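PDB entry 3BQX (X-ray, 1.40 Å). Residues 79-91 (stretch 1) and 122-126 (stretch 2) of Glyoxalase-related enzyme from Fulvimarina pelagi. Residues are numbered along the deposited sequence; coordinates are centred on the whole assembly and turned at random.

Stretch 1 79-91: AETEVAPLMERLV
Stretch 2 (122-126) EIAFN

Stretch 1 enters through extended A79 (phi/psi -157/146) and then turns helical. E80, T81 and E82 have helical angles, and the chain continues as a helix through V91 and beyond. E82 N bonds A79 O at 2.9 Å. Further along, L86 N to E82 O (3.2 Å), M87 N to V83 O (3.1 Å) and L90 N to L86 O (2.9 Å) set the i to i-4 pattern. E122 to F125 are the last residues of a strand that begins earlier in the chain, with phi near -100 to -140° and psi 110 to 153°; N126 lies beyond it.

The helix and strand run nearly antiparallel, at 165°, with axes 8.4 Å apart at closest approach. The register places E80 CA 5.4 Å from F125 CA and V83 CA 6.0 Å from I123 CA. No hydrogen bond crosses the interface; packing buries 401 Å² in total.

Strand alternation points I123 and F125 toward the helix and E122 and A124 away. I123 (chi1 m, chi2 m) is the most covered residue. I123 CG2 meets V83 CG1 at 4.1 Å and L86 CD2 at 3.9 Å. I123 CG1 lies 3.7 Å from M87 CG, and I123 CD1 3.7 Å from L90 CD1. V83, L86 and L90 point toward the strand, M87 sideways. All five are buried; their branched or long apolar side chains suit a contact without hydrogen bonds. V83 is t, L86 t/p, L90 m/t, and selenomethionine M87 m/t/p.

V83 also reaches F125: V83 CG2 is 3.8 Å from F125 CB. F125 (chi1 t, chi2 61°) places one ring face under the A79-E80 peptide, with F125 CD1 3.5 Å from both A79 C and E80 N. E80 (t/t) adds its CB, 3.6 Å from F125 CD2; E80 as a whole is exposed. Charged E88 and R89 make no contact with the strand and are solvent-exposed, which suits their polarity.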

# COMPACT_ATOMS: atom_id res chain seq x y z
N ALA A 79 20.42 -7.11 -4.15
CA ALA A 79 21.56 -6.89 -5.03
C ALA A 79 21.10 -6.29 -6.35
O ALA A 79 20.02 -6.62 -6.84
CB ALA A 79 22.30 -8.20 -5.27
N GLU A 80 21.92 -5.42 -6.94
CA GLU A 80 21.56 -4.77 -8.19
C GLU A 80 21.25 -5.76 -9.30
O GLU A 80 20.43 -5.48 -10.17
CB GLU A 80 22.68 -3.83 -8.65
CG GLU A 80 22.23 -2.79 -9.65
CD GLU A 80 23.32 -1.79 -10.00
OE1 GLU A 80 23.94 -1.24 -9.07
OE2 GLU A 80 23.54 -1.55 -11.20
N THR A 81 21.92 -6.91 -9.27
CA THR A 81 21.72 -7.94 -10.28
C THR A 81 20.36 -8.63 -10.21
O THR A 81 20.03 -9.44 -11.07
CB THR A 81 22.79 -9.04 -10.18
OG1 THR A 81 22.75 -9.63 -8.88
CG2 THR A 81 24.17 -8.47 -10.45
N GLU A 82 19.58 -8.31 -9.19
CA GLU A 82 18.27 -8.94 -9.03
C GLU A 82 17.13 -8.15 -9.65
O GLU A 82 16.07 -8.70 -9.93
CB GLU A 82 17.96 -9.15 -7.55
CG GLU A 82 18.94 -10.07 -6.88
CD GLU A 82 19.20 -11.30 -7.71
OE1 GLU A 82 18.32 -12.19 -7.76
OE2 GLU A 82 20.27 -11.37 -8.35
N VAL A 83 17.35 -6.86 -9.87
CA VAL A 83 16.31 -6.01 -10.42
C VAL A 83 15.81 -6.46 -11.79
O VAL A 83 14.63 -6.77 -11.96
CB VAL A 83 16.77 -4.55 -10.52
CG1 VAL A 83 15.66 -3.69 -11.10
CG2 VAL A 83 17.16 -4.04 -9.13
N ALA A 84 16.71 -6.52 -12.76
CA ALA A 84 16.35 -6.92 -14.12
C ALA A 84 15.68 -8.29 -14.22
O ALA A 84 14.62 -8.42 -14.84
CB ALA A 84 17.59 -6.88 -15.02
N PRO A 85 16.28 -9.33 -13.62
CA PRO A 85 15.69 -10.67 -13.68
C PRO A 85 14.27 -10.74 -13.12
O PRO A 85 13.38 -11.33 -13.73
CB PRO A 85 16.67 -11.52 -12.87
CG PRO A 85 17.98 -10.85 -13.13
CD PRO A 85 17.62 -9.38 -13.01
N LEU A 86 14.06 -10.14 -11.95
CA LEU A 86 12.74 -10.15 -11.33
C LEU A 86 11.73 -9.46 -12.23
O LEU A 86 10.62 -9.95 -12.43
CB LEU A 86 12.79 -9.47 -9.96
CG LEU A 86 11.45 -9.28 -9.24
CD1 LEU A 86 10.65 -10.58 -9.24
CD2 LEU A 86 11.70 -8.80 -7.81
N MSE A 87 12.11 -8.31 -12.79
CA MSE A 87 11.21 -7.59 -13.69
C MSE A 87 10.81 -8.44 -14.90
O MSE A 87 9.67 -8.39 -15.33
CB MSE A 87 11.85 -6.29 -14.14
CG MSE A 87 11.82 -5.20 -13.08
SE MSE A 87 12.72 -3.59 -13.62
CE MSE A 87 11.64 -3.10 -15.15
N GLU A 88 11.77 -9.20 -15.43
CA GLU A 88 11.48 -10.06 -16.58
C GLU A 88 10.44 -11.10 -16.18
O GLU A 88 9.54 -11.42 -16.96
CB GLU A 88 12.75 -10.76 -17.07
CG GLU A 88 13.85 -9.83 -17.55
CD GLU A 88 15.03 -10.58 -18.12
OE1 GLU A 88 15.52 -11.52 -17.46
OE2 GLU A 88 15.48 -10.22 -19.24
N ARG A 89 10.58 -11.64 -14.97
CA ARG A 89 9.65 -12.64 -14.47
C ARG A 89 8.26 -12.05 -14.29
O ARG A 89 7.25 -12.71 -14.57
CB ARG A 89 10.15 -13.23 -13.15
CG ARG A 89 11.46 -14.02 -13.26
CD ARG A 89 11.67 -14.96 -12.08
NE ARG A 89 12.04 -14.26 -10.85
CZ ARG A 89 13.25 -13.75 -10.61
NH1 ARG A 89 14.21 -13.86 -11.51
NH2 ARG A 89 13.49 -13.15 -9.45
N LEU A 90 8.18 -10.81 -13.83
CA LEU A 90 6.89 -10.16 -13.65
C LEU A 90 6.21 -9.94 -14.99
O LEU A 90 5.01 -10.15 -15.14
CB LEU A 90 7.05 -8.82 -12.93
CG LEU A 90 7.56 -8.86 -11.49
CD1 LEU A 90 7.67 -7.44 -10.95
CD2 LEU A 90 6.61 -9.68 -10.62
N VAL A 91 6.99 -9.51 -15.98
CA VAL A 91 6.45 -9.28 -17.32
C VAL A 91 5.95 -10.59 -17.92
O VAL A 91 4.89 -10.64 -18.53
CB VAL A 91 7.51 -8.67 -18.25
CG1 VAL A 91 6.96 -8.59 -19.68
CG2 VAL A 91 7.89 -7.28 -17.76
N GLU A 122 7.32 -0.89 -8.21
CA GLU A 122 8.68 -0.45 -8.46
C GLU A 122 9.56 -1.59 -7.98
O GLU A 122 9.36 -2.10 -6.87
CB GLU A 122 9.03 0.81 -7.67
CG GLU A 122 10.52 1.15 -7.75
CD GLU A 122 10.89 2.37 -6.94
OE1 GLU A 122 10.13 2.72 -6.02
OE2 GLU A 122 11.96 2.97 -7.22
N ILE A 123 10.50 -2.03 -8.81
CA ILE A 123 11.44 -3.07 -8.40
C ILE A 123 12.71 -2.27 -8.25
O ILE A 123 13.22 -1.70 -9.22
CB ILE A 123 11.60 -4.17 -9.46
CG1 ILE A 123 10.23 -4.79 -9.78
CG2 ILE A 123 12.57 -5.23 -8.97
CD1 ILE A 123 9.49 -5.33 -8.56
N ALA A 124 13.24 -2.22 -7.04
CA ALA A 124 14.41 -1.40 -6.79
C ALA A 124 15.51 -1.99 -5.94
O ALA A 124 15.27 -2.85 -5.09
CB ALA A 124 13.96 -0.08 -6.17
N PHE A 125 16.72 -1.51 -6.19
CA PHE A 125 17.88 -1.87 -5.41
C PHE A 125 18.31 -0.55 -4.77
O PHE A 125 18.74 0.37 -5.47
CB PHE A 125 19.02 -2.40 -6.29
CG PHE A 125 20.33 -2.53 -5.56
CD1 PHE A 125 20.45 -3.37 -4.45
CD2 PHE A 125 21.43 -1.79 -5.96
CE1 PHE A 125 21.65 -3.46 -3.75
CE2 PHE A 125 22.64 -1.87 -5.26
CZ PHE A 125 22.75 -2.71 -4.16
N ASN A 126 18.14 -0.44 -3.45
CA ASN A 126 18.52 0.77 -2.72
C ASN A 126 19.31 0.29 -1.51
O ASN A 126 18.75 0.01 -0.45
CB ASN A 126 17.28 1.54 -2.26
CG ASN A 126 17.63 2.90 -1.69
OD1 ASN A 126 18.67 3.07 -1.05
ND2 ASN A 126 16.76 3.87 -1.92